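Long-range contacts in probable thioesterase (Thermus thermophilus, PDB 1Z54), which probably hydrolyses fatty acyl-CoA thioesters and has the hot-dog fold of the 4-hydroxybenzoyl-CoA thioesterase family: residues V56-L61 and F104-C109; F63-R68 and V98-G103; E74-L79 and R90-R95. All coordinates share one frame; numbering follows the deposited sequence.

All three contacts involve one antiparallel sheet of the hot-dog fold, packed against helix 24-39, and each is partly buried. Interactions 1 and 2 share strand 98-111: the first pairs it with strand 52-63, the second with the loop that follows that strand. Interaction 3 joins strands 72-82 and 86-95 as a hairpin. It meets interaction 1 through Tyr91 and Thr105, and interaction 2 through backbone bonds of Tyr91 and Val93. Interactions 1 and 3 place apolar groups against the helix and salt bridges on the other face. Interaction 2, its centre about 15 Å from the centre of the chain, has little regular pairing and relies on one shared carbonyl, a leucine and an outlying ion pair.

Interaction 1 (V56-L61 and F104-C109); sequences VVELGL and FTRHLC
Strand 52-63, an outermost strand of the hot-dog sheet within this chain, runs antiparallel to strand 98-111 here. Gly60 and Phe104 exchange two backbone hydrogen bonds, and Arg106 N donates to Glu58 O. On the face of Glu58 and Arg106 these two side chains lie alongside each other. Arg106 bends at chi2 and chi3 so that NH1 reaches Glu58 OE2 at 2.9 Å, a salt bridge (161° at the hydrogen) lying within the guanidinium plane but above the carboxylate plane; NE adds a weak bond to the same oxygen. The Glu58 chain is extended, and its carboxylate stands at 86° to the Phe104 ring, OE1 lying at the ring edge 3.6 Å from CZ. One face of that ring overlies Gly60, with CE2 3.6 Å from Gly60 CA; a CB on Gly60 would clash with CE2. A classic beta bulge shifts the register further along: Val57 and Glu58 both face Arg106, whose O accepts a straight bond from Val57 N at 2.8 Å and a weak one from Glu58 N at 3.4 Å. The bulge brings Val57 CG2, in the crowded position between N and the carbonyl carbon, to 3.1 Å from Arg106 O, while the Val57 and Leu108 side chains cross at about a right angle, Val57 CG1 3.5 Å from Leu108 CG. The other face turns to helix 24-39. There Leu59 CD1 meets Thr105 CG2 at 3.7 Å, and Thr105 OG1 is hydrogen-bonded to Tyr91 OH. Glu58, Leu59 and Leu61 also pair with an antiparallel strand of the second subunit, carrying the sheet across the interface.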
loop_
_atom_site.group_PDB
_atom_site.type_symbol
_atom_site.label_atom_id
_atom_site.label_comp_id
_atom_site.label_asym_id
_atom_site.label_seq_id
_atom_site.Cartn_x
_atom_site.Cartn_y
_atom_site.Cartn_z
ATOM N N VAL A 56 -12.994 3.878 -11.478
ATOM C CA VAL A 56 -13.451 2.499 -11.380
ATOM C C VAL A 56 -14.808 2.445 -10.691
ATOM O O VAL A 56 -14.965 2.963 -9.589
ATOM C CB VAL A 56 -12.455 1.649 -10.548
ATOM C CG1 VAL A 56 -12.994 0.225 -10.365
ATOM C CG2 VAL A 56 -11.089 1.640 -11.222
ATOM N N VAL A 57 -15.795 1.837 -11.343
ATOM C CA VAL A 57 -17.113 1.721 -10.725
ATOM C C VAL A 57 -17.345 0.290 -10.270
ATOM O O VAL A 57 -18.203 0.027 -9.438
ATOM C CB VAL A 57 -18.243 2.163 -11.675
ATOM C CG1 VAL A 57 -18.139 3.652 -11.919
ATOM C CG2 VAL A 57 -18.167 1.394 -12.978
ATOM N N GLU A 58 -16.578 -0.641 -10.827
ATOM C CA GLU A 58 -16.690 -2.035 -10.407
ATOM C C GLU A 58 -15.417 -2.820 -10.672
ATOM O O GLU A 58 -14.773 -2.657 -11.706
ATOM C CB GLU A 58 -17.862 -2.748 -11.086
ATOM C CG GLU A 58 -18.075 -4.148 -10.518
ATOM C CD GLU A 58 -19.126 -4.940 -11.259
ATOM O OE1 GLU A 58 -19.390 -6.093 -10.850
ATOM O OE2 GLU A 58 -19.682 -4.413 -12.249
ATOM N N LEU A 59 -15.067 -3.677 -9.723
ATOM C CA LEU A 59 -13.872 -4.503 -9.832
ATOM C C LEU A 59 -14.260 -5.953 -9.577
ATOM O O LEU A 59 -15.168 -6.239 -8.792
ATOM C CB LEU A 59 -12.827 -4.061 -8.799
ATOM C CG LEU A 59 -11.638 -4.994 -8.540
ATOM C CD1 LEU A 59 -10.728 -5.035 -9.763
ATOM C CD2 LEU A 59 -10.857 -4.502 -7.319
ATOM N N GLY A 60 -13.573 -6.864 -10.252
ATOM C CA GLY A 60 -13.844 -8.274 -10.073
ATOM C C GLY A 60 -12.566 -9.051 -10.291
ATOM O O GLY A 60 -11.884 -8.855 -11.294
ATOM N N LEU A 61 -12.233 -9.925 -9.349
ATOM C CA LEU A 61 -11.024 -10.720 -9.462
ATOM C C LEU A 61 -11.210 -12.143 -8.982
ATOM O O LEU A 61 -11.807 -12.386 -7.931
ATOM C CB LEU A 61 -9.876 -10.071 -8.676
ATOM C CG LEU A 61 -8.974 -9.093 -9.434
ATOM C CD1 LEU A 61 -8.319 -8.138 -8.457
ATOM C CD2 LEU A 61 -7.920 -9.866 -10.232
ATOM N N PHE A 104 -11.631 -7.980 -14.121
ATOM C CA PHE A 104 -12.108 -6.900 -14.960
ATOM C C PHE A 104 -12.333 -5.643 -14.135
ATOM O O PHE A 104 -12.439 -5.693 -12.911
ATOM C CB PHE A 104 -13.432 -7.314 -15.616
ATOM C CG PHE A 104 -14.589 -7.364 -14.653
ATOM C CD1 PHE A 104 -15.347 -6.227 -14.397
ATOM C CD2 PHE A 104 -14.880 -8.535 -13.954
ATOM C CE1 PHE A 104 -16.380 -6.253 -13.452
ATOM C CE2 PHE A 104 -15.908 -8.576 -13.007
ATOM C CZ PHE A 104 -16.662 -7.432 -12.753
ATOM N N THR A 105 -12.398 -4.516 -14.822
ATOM C CA THR A 105 -12.668 -3.253 -14.174
ATOM C C THR A 105 -13.618 -2.498 -15.078
ATOM O O THR A 105 -13.362 -2.322 -16.276
ATOM C CB THR A 105 -11.396 -2.401 -13.960
ATOM O OG1 THR A 105 -10.688 -2.278 -15.195
ATOM C CG2 THR A 105 -10.497 -3.026 -12.900
ATOM N N ARG A 106 -14.734 -2.087 -14.497
ATOM C CA ARG A 106 -15.744 -1.333 -15.211
ATOM C C ARG A 106 -15.480 0.127 -14.871
ATOM O O ARG A 106 -15.252 0.466 -13.710
ATOM C CB ARG A 106 -17.133 -1.746 -14.721
ATOM C CG ARG A 106 -18.286 -1.134 -15.477
ATOM C CD ARG A 106 -19.027 -2.214 -16.241
ATOM N NE ARG A 106 -19.433 -3.312 -15.365
ATOM C CZ ARG A 106 -19.880 -4.486 -15.804
ATOM N NH1 ARG A 106 -20.228 -5.434 -14.941
ATOM N NH2 ARG A 106 -19.977 -4.714 -17.109
ATOM N N HIS A 107 -15.498 0.991 -15.878
ATOM C CA HIS A 107 -15.256 2.408 -15.644
ATOM C C HIS A 107 -16.333 3.298 -16.239
ATOM O O HIS A 107 -17.020 2.929 -17.189
ATOM C CB HIS A 107 -13.931 2.850 -16.273
ATOM C CG HIS A 107 -12.725 2.136 -15.756
ATOM N ND1 HIS A 107 -12.430 0.831 -16.089
ATOM C CD2 HIS A 107 -11.707 2.564 -14.971
ATOM C CE1 HIS A 107 -11.280 0.488 -15.537
ATOM N NE2 HIS A 107 -10.819 1.522 -14.853
ATOM N N LEU A 108 -16.470 4.483 -15.662
ATOM C CA LEU A 108 -17.378 5.488 -16.181
ATOM C C LEU A 108 -16.378 6.561 -16.583
ATOM O O LEU A 108 -15.189 6.450 -16.260
ATOM C CB LEU A 108 -18.315 6.028 -15.096
ATOM C CG LEU A 108 -19.560 5.201 -14.765
ATOM C CD1 LEU A 108 -20.377 5.958 -13.723
ATOM C CD2 LEU A 108 -20.400 4.959 -16.022
ATOM N N CYS A 109 -16.830 7.583 -17.296
ATOM C CA CYS A 109 -15.920 8.644 -17.691
ATOM C C CYS A 109 -16.333 9.919 -16.987
ATOM O O CYS A 109 -17.497 10.314 -17.030
ATOM C CB CYS A 109 -15.935 8.857 -19.208
ATOM S SG CYS A 109 -14.815 10.182 -19.772
#

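Interaction 2 (F63-R68 and V98-G103); sequences FRAPAR and VLLAEG
Phe63, the last residue of strand 52-63, faces Ala101 as a non-hydrogen-bonded antiparallel pair. Its CG is anti to the carbonyl carbon, and CD1 rests 4.1 Å from Ala101 CB; the ring also meets Tyr25 edge-to-face. The chain then leaves the sheet, and Arg64 N donates to Leu100 O at 2.7 Å from 32° above the carbonyl plane. The Arg64 side chain turns at chi2 and runs out to Glu102, which it grips side-on: NE reaches OE2 at 3.0 Å on the anti lone pair, and NH1 reaches the same oxygen at 3.1 Å from above the carboxylate plane. Both bonds lie close to the guanidinium plane, and the two flat groups are turned 57° apart. An alanine in place of Glu102 would remove the carboxylate that receives both donors, and would probably leave the Arg64 side chain less firmly oriented along the strand. Ala65 N supplies the second bond to Leu100 O, at 2.8 Å and nearly straight (175°), in plane on a lone pair. One carbonyl thus takes two successive amides. Strand 98-111 has a classic beta bulge at this point, Leu100 and Ala101 both facing Val93 of the neighbouring strand 86-95 in the hot-dog sheet. The Leu100 side chain packs along residues 65-67. Its CB sits 3.3 Å from Ala65 O, and CD2 meets Ala65 CB at 3.7 Å and also approaches Pro66 O. Further on, Ala67 CB touches Leu100 CD1 at 3.8 Å, where both side chains also pack on Val73.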
loop_
_atom_site.group_PDB
_atom_site.type_symbol
_atom_site.label_atom_id
_atom_site.label_comp_id
_atom_site.label_asym_id
_atom_site.label_seq_id
_atom_site.Cartn_x
_atom_site.Cartn_y
_atom_site.Cartn_z
ATOM N N PHE A 63 -8.915 -15.411 -8.162
ATOM C CA PHE A 63 -7.557 -15.866 -7.910
ATOM C C PHE A 63 -7.478 -17.379 -8.087
ATOM O O PHE A 63 -8.118 -18.129 -7.349
ATOM C CB PHE A 63 -7.154 -15.456 -6.489
ATOM C CG PHE A 63 -7.369 -13.990 -6.198
ATOM C CD1 PHE A 63 -6.397 -13.048 -6.526
ATOM C CD2 PHE A 63 -8.560 -13.549 -5.608
ATOM C CE1 PHE A 63 -6.601 -11.682 -6.273
ATOM C CE2 PHE A 63 -8.775 -12.187 -5.351
ATOM C CZ PHE A 63 -7.792 -11.252 -5.685
ATOM N N ARG A 64 -6.692 -17.814 -9.070
ATOM C CA ARG A 64 -6.532 -19.234 -9.384
ATOM C C ARG A 64 -5.249 -19.838 -8.804
ATOM O O ARG A 64 -5.257 -20.959 -8.296
ATOM C CB ARG A 64 -6.521 -19.429 -10.902
ATOM C CG ARG A 64 -7.673 -18.763 -11.655
ATOM C CD ARG A 64 -8.995 -19.465 -11.397
ATOM N NE ARG A 64 -10.021 -19.046 -12.352
ATOM C CZ ARG A 64 -11.231 -19.594 -12.437
ATOM N NH1 ARG A 64 -12.103 -19.152 -13.334
ATOM N NH2 ARG A 64 -11.572 -20.586 -11.620
ATOM N N ALA A 65 -4.147 -19.098 -8.913
ATOM C CA ALA A 65 -2.852 -19.548 -8.412
ATOM C C ALA A 65 -2.117 -18.304 -7.952
ATOM O O ALA A 65 -2.274 -17.234 -8.535
ATOM C CB ALA A 65 -2.059 -20.270 -9.520
ATOM N N PRO A 66 -1.279 -18.434 -6.921
ATOM C CA PRO A 66 -0.553 -17.270 -6.416
ATOM C C PRO A 66 0.695 -16.837 -7.158
ATOM O O PRO A 66 1.306 -17.606 -7.900
ATOM C CB PRO A 66 -0.241 -17.670 -4.981
ATOM C CG PRO A 66 0.072 -19.134 -5.137
ATOM C CD PRO A 66 -1.012 -19.626 -6.093
ATOM N N ALA A 67 1.050 -15.574 -6.943
ATOM C CA ALA A 67 2.249 -14.985 -7.508
ATOM C C ALA A 67 3.151 -14.866 -6.282
ATOM O O ALA A 67 2.659 -14.741 -5.160
ATOM C CB ALA A 67 1.946 -13.604 -8.085
ATOM N N ARG A 68 4.460 -14.919 -6.479
ATOM C CA ARG A 68 5.379 -14.829 -5.348
ATOM C C ARG A 68 6.551 -13.887 -5.589
ATOM O O ARG A 68 6.899 -13.586 -6.740
ATOM C CB ARG A 68 5.942 -16.211 -5.010
ATOM C CG ARG A 68 4.922 -17.219 -4.531
ATOM C CD ARG A 68 5.607 -18.401 -3.860
ATOM N NE ARG A 68 4.639 -19.343 -3.303
ATOM C CZ ARG A 68 3.896 -20.172 -4.032
ATOM N NH1 ARG A 68 4.012 -20.188 -5.354
ATOM N NH2 ARG A 68 3.027 -20.979 -3.440
ATOM N N VAL A 98 1.013 -20.127 -17.014
ATOM C CA VAL A 98 0.093 -20.467 -15.924
ATOM C C VAL A 98 -0.777 -19.280 -15.520
ATOM O O VAL A 98 -0.262 -18.216 -15.173
ATOM C CB VAL A 98 0.854 -20.941 -14.674
ATOM C CG1 VAL A 98 -0.132 -21.480 -13.645
ATOM C CG2 VAL A 98 1.881 -22.000 -15.054
ATOM N N LEU A 99 -2.095 -19.459 -15.563
ATOM C CA LEU A 99 -2.996 -18.380 -15.180
ATOM C C LEU A 99 -2.959 -18.247 -13.656
ATOM O O LEU A 99 -3.091 -19.236 -12.929
ATOM C CB LEU A 99 -4.418 -18.678 -15.652
ATOM C CG LEU A 99 -5.506 -17.663 -15.290
ATOM C CD1 LEU A 99 -5.201 -16.297 -15.907
ATOM C CD2 LEU A 99 -6.851 -18.188 -15.780
ATOM N N LEU A 100 -2.758 -17.025 -13.175
ATOM C CA LEU A 100 -2.704 -16.791 -11.738
ATOM C C LEU A 100 -4.022 -16.253 -11.226
ATOM O O LEU A 100 -4.485 -16.620 -10.144
ATOM C CB LEU A 100 -1.578 -15.812 -11.404
ATOM C CG LEU A 100 -0.197 -16.302 -11.827
ATOM C CD1 LEU A 100 0.867 -15.407 -11.195
ATOM C CD2 LEU A 100 0.001 -17.753 -11.381
ATOM N N ALA A 101 -4.625 -15.378 -12.017
ATOM C CA ALA A 101 -5.895 -14.779 -11.661
ATOM C C ALA A 101 -6.428 -14.092 -12.900
ATOM O O ALA A 101 -5.691 -13.867 -13.858
ATOM C CB ALA A 101 -5.703 -13.762 -10.543
ATOM N N GLU A 102 -7.710 -13.766 -12.885
ATOM C CA GLU A 102 -8.324 -13.081 -14.011
ATOM C C GLU A 102 -9.372 -12.140 -13.452
ATOM O O GLU A 102 -9.981 -12.422 -12.418
ATOM C CB GLU A 102 -8.956 -14.088 -14.972
ATOM C CG GLU A 102 -9.956 -15.028 -14.335
ATOM C CD GLU A 102 -10.288 -16.203 -15.236
ATOM O OE1 GLU A 102 -10.752 -15.971 -16.376
ATOM O OE2 GLU A 102 -10.081 -17.357 -14.804
ATOM N N GLY A 103 -9.580 -11.017 -14.128
ATOM C CA GLY A 103 -10.547 -10.058 -13.636
ATOM C C GLY A 103 -10.957 -9.001 -14.636
ATOM O O GLY A 103 -10.672 -9.094 -15.842
#

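Interaction 3 (E74-L79 and R90-R95); sequences EVRTRL and RYRVER
Glu94 OE2 gathers two arginines on one face of the beta hairpin formed by strands 72-82 and 86-95 of the hot-dog sheet. Arg76, bent at chi3, brings NH2 to OE2 at 2.7 Å on the syn lone pair, in its own guanidinium plane. Arg92 NH1 meets the same oxygen from above the carboxylate plane at 2.3 Å, very short for such a bond and perhaps in part an error of the model. The carboxylate probably offsets the repulsion between Arg76 NH2 and Arg92 NH1, which come within 2.9 Å with their planes 55° apart. Three hydrogen-bonded backbone pairs, Glu74-Glu94, Arg76-Arg92 and Arg78-Arg90, join the strands; the straightest bond is Glu74 N to Glu94 O (2.8 Å, 178°). Arg78 and Arg90 run side by side, Arg78 NH1 lying 3.6 Å from Arg90 CB. The opposite face, of Val75, Thr77, Tyr91 and Val93, is mostly apolar and packs on helix 24-39. There Val75 CG2 meets Val93 CG2 at 4.2 Å and Val75 CG1 meets Tyr91 CD2 at 4.1 Å. The Tyr91 hydroxyl is hydrogen-bonded to Thr105 and Arg33, and its ring lies alongside Thr77, whose CB is 3.4 Å from Tyr91 CD2.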
loop_
_atom_site.group_PDB
_atom_site.type_symbol
_atom_site.label_atom_id
_atom_site.label_comp_id
_atom_site.label_asym_id
_atom_site.label_seq_id
_atom_site.Cartn_x
_atom_site.Cartn_y
_atom_site.Cartn_z
ATOM N N GLU A 74 2.820 -11.481 -15.970
ATOM C CA GLU A 74 2.377 -10.842 -17.197
ATOM C C GLU A 74 0.888 -10.592 -17.098
ATOM O O GLU A 74 0.116 -11.491 -16.747
ATOM C CB GLU A 74 2.686 -11.728 -18.406
ATOM C CG GLU A 74 4.162 -11.777 -18.756
ATOM C CD GLU A 74 4.439 -12.548 -20.033
ATOM O OE1 GLU A 74 5.581 -12.467 -20.533
ATOM O OE2 GLU A 74 3.522 -13.239 -20.533
ATOM N N VAL A 75 0.496 -9.358 -17.384
ATOM C CA VAL A 75 -0.901 -8.980 -17.333
ATOM C C VAL A 75 -1.370 -8.620 -18.725
ATOM O O VAL A 75 -0.887 -7.664 -19.333
ATOM C CB VAL A 75 -1.129 -7.783 -16.410
ATOM C CG1 VAL A 75 -2.621 -7.498 -16.308
ATOM C CG2 VAL A 75 -0.537 -8.076 -15.033
ATOM N N ARG A 76 -2.306 -9.412 -19.225
ATOM C CA ARG A 76 -2.861 -9.209 -20.550
ATOM C C ARG A 76 -4.155 -8.431 -20.412
ATOM O O ARG A 76 -5.056 -8.837 -19.681
ATOM C CB ARG A 76 -3.120 -10.569 -21.203
ATOM C CG ARG A 76 -1.849 -11.402 -21.353
ATOM C CD ARG A 76 -2.145 -12.881 -21.586
ATOM N NE ARG A 76 -2.946 -13.110 -22.785
ATOM C CZ ARG A 76 -3.265 -14.319 -23.249
ATOM N NH1 ARG A 76 -3.999 -14.442 -24.348
ATOM N NH2 ARG A 76 -2.847 -15.406 -22.613
ATOM N N THR A 77 -4.257 -7.304 -21.103
ATOM C CA THR A 77 -5.474 -6.521 -21.008
ATOM C C THR A 77 -6.052 -6.104 -22.345
ATOM O O THR A 77 -5.333 -5.828 -23.308
ATOM C CB THR A 77 -5.282 -5.253 -20.121
ATOM O OG1 THR A 77 -5.869 -4.116 -20.763
ATOM C CG2 THR A 77 -3.832 -4.990 -19.850
ATOM N N ARG A 78 -7.371 -6.087 -22.401
ATOM C CA ARG A 78 -8.038 -5.669 -23.611
ATOM C C ARG A 78 -9.282 -4.906 -23.224
ATOM O O ARG A 78 -9.783 -5.037 -22.105
ATOM C CB ARG A 78 -8.395 -6.883 -24.474
ATOM C CG ARG A 78 -9.561 -7.706 -23.974
ATOM C CD ARG A 78 -9.913 -8.775 -25.000
ATOM N NE ARG A 78 -11.312 -9.177 -24.896
ATOM C CZ ARG A 78 -11.811 -9.880 -23.889
ATOM N NH1 ARG A 78 -11.023 -10.270 -22.895
ATOM N NH2 ARG A 78 -13.103 -10.177 -23.871
ATOM N N LEU A 79 -9.760 -4.083 -24.142
ATOM C CA LEU A 79 -10.964 -3.309 -23.912
ATOM C C LEU A 79 -12.094 -4.217 -24.374
ATOM O O LEU A 79 -12.322 -4.372 -25.577
ATOM C CB LEU A 79 -10.926 -2.024 -24.738
ATOM C CG LEU A 79 -12.111 -1.063 -24.636
ATOM C CD1 LEU A 79 -12.311 -0.643 -23.190
ATOM C CD2 LEU A 79 -11.851 0.157 -25.521
ATOM N N ARG A 90 -10.771 -6.214 -19.407
ATOM C CA ARG A 90 -10.698 -7.574 -18.915
ATOM C C ARG A 90 -9.229 -7.940 -18.870
ATOM O O ARG A 90 -8.466 -7.568 -19.758
ATOM C CB ARG A 90 -11.479 -8.524 -19.821
ATOM C CG ARG A 90 -12.967 -8.497 -19.557
ATOM C CD ARG A 90 -13.627 -9.748 -20.089
ATOM N NE ARG A 90 -14.884 -10.026 -19.403
ATOM C CZ ARG A 90 -14.990 -10.288 -18.102
ATOM N NH1 ARG A 90 -16.180 -10.530 -17.570
ATOM N NH2 ARG A 90 -13.909 -10.312 -17.332
ATOM N N TYR A 91 -8.824 -8.658 -17.828
ATOM C CA TYR A 91 -7.421 -9.004 -17.685
ATOM C C TYR A 91 -7.139 -10.446 -17.325
ATOM O O TYR A 91 -7.963 -11.127 -16.718
ATOM C CB TYR A 91 -6.766 -8.152 -16.595
ATOM C CG TYR A 91 -7.185 -6.707 -16.535
ATOM C CD1 TYR A 91 -8.453 -6.338 -16.074
ATOM C CD2 TYR A 91 -6.282 -5.698 -16.858
ATOM C CE1 TYR A 91 -8.805 -4.988 -15.927
ATOM C CE2 TYR A 91 -6.619 -4.357 -16.714
ATOM C CZ TYR A 91 -7.878 -4.007 -16.246
ATOM O OH TYR A 91 -8.190 -2.675 -16.089
ATOM N N ARG A 92 -5.936 -10.882 -17.685
ATOM C CA ARG A 92 -5.457 -12.215 -17.356
ATOM C C ARG A 92 -4.065 -12.016 -16.785
ATOM O O ARG A 92 -3.200 -11.409 -17.426
ATOM C CB ARG A 92 -5.393 -13.115 -18.594
ATOM C CG ARG A 92 -6.758 -13.606 -19.057
ATOM C CD ARG A 92 -6.689 -14.499 -20.293
ATOM N NE ARG A 92 -6.358 -15.886 -19.980
ATOM C CZ ARG A 92 -5.124 -16.348 -19.825
ATOM N NH1 ARG A 92 -4.087 -15.533 -19.961
ATOM N NH2 ARG A 92 -4.927 -17.628 -19.527
ATOM N N VAL A 93 -3.860 -12.493 -15.563
ATOM C CA VAL A 93 -2.569 -12.370 -14.921
ATOM C C VAL A 93 -1.944 -13.748 -14.920
ATOM O O VAL A 93 -2.457 -14.667 -14.284
ATOM C CB VAL A 93 -2.681 -11.902 -13.458
ATOM C CG1 VAL A 93 -1.285 -11.729 -12.878
ATOM C CG2 VAL A 93 -3.470 -10.599 -13.369
ATOM N N GLU A 94 -0.837 -13.899 -15.630
ATOM C CA GLU A 94 -0.196 -15.193 -15.668
ATOM C C GLU A 94 1.310 -15.136 -15.506
ATOM O O GLU A 94 1.910 -14.061 -15.435
ATOM C CB GLU A 94 -0.580 -15.928 -16.961
ATOM C CG GLU A 94 -0.411 -15.136 -18.233
ATOM C CD GLU A 94 -0.869 -15.911 -19.452
ATOM O OE1 GLU A 94 -0.322 -16.997 -19.710
ATOM O OE2 GLU A 94 -1.784 -15.440 -20.154
ATOM N N ARG A 95 1.908 -16.318 -15.421
ATOM C CA ARG A 95 3.346 -16.458 -15.268
ATOM C C ARG A 95 3.769 -17.678 -16.077
ATOM O O ARG A 95 3.456 -18.809 -15.714
ATOM C CB ARG A 95 3.697 -16.667 -13.795
ATOM C CG ARG A 95 5.181 -16.813 -13.513
ATOM C CD ARG A 95 5.390 -17.252 -12.079
ATOM N NE ARG A 95 4.809 -18.575 -11.852
ATOM C CZ ARG A 95 3.898 -18.853 -10.920
ATOM N NH1 ARG A 95 3.450 -17.899 -10.107
ATOM N NH2 ARG A 95 3.429 -20.093 -10.806
#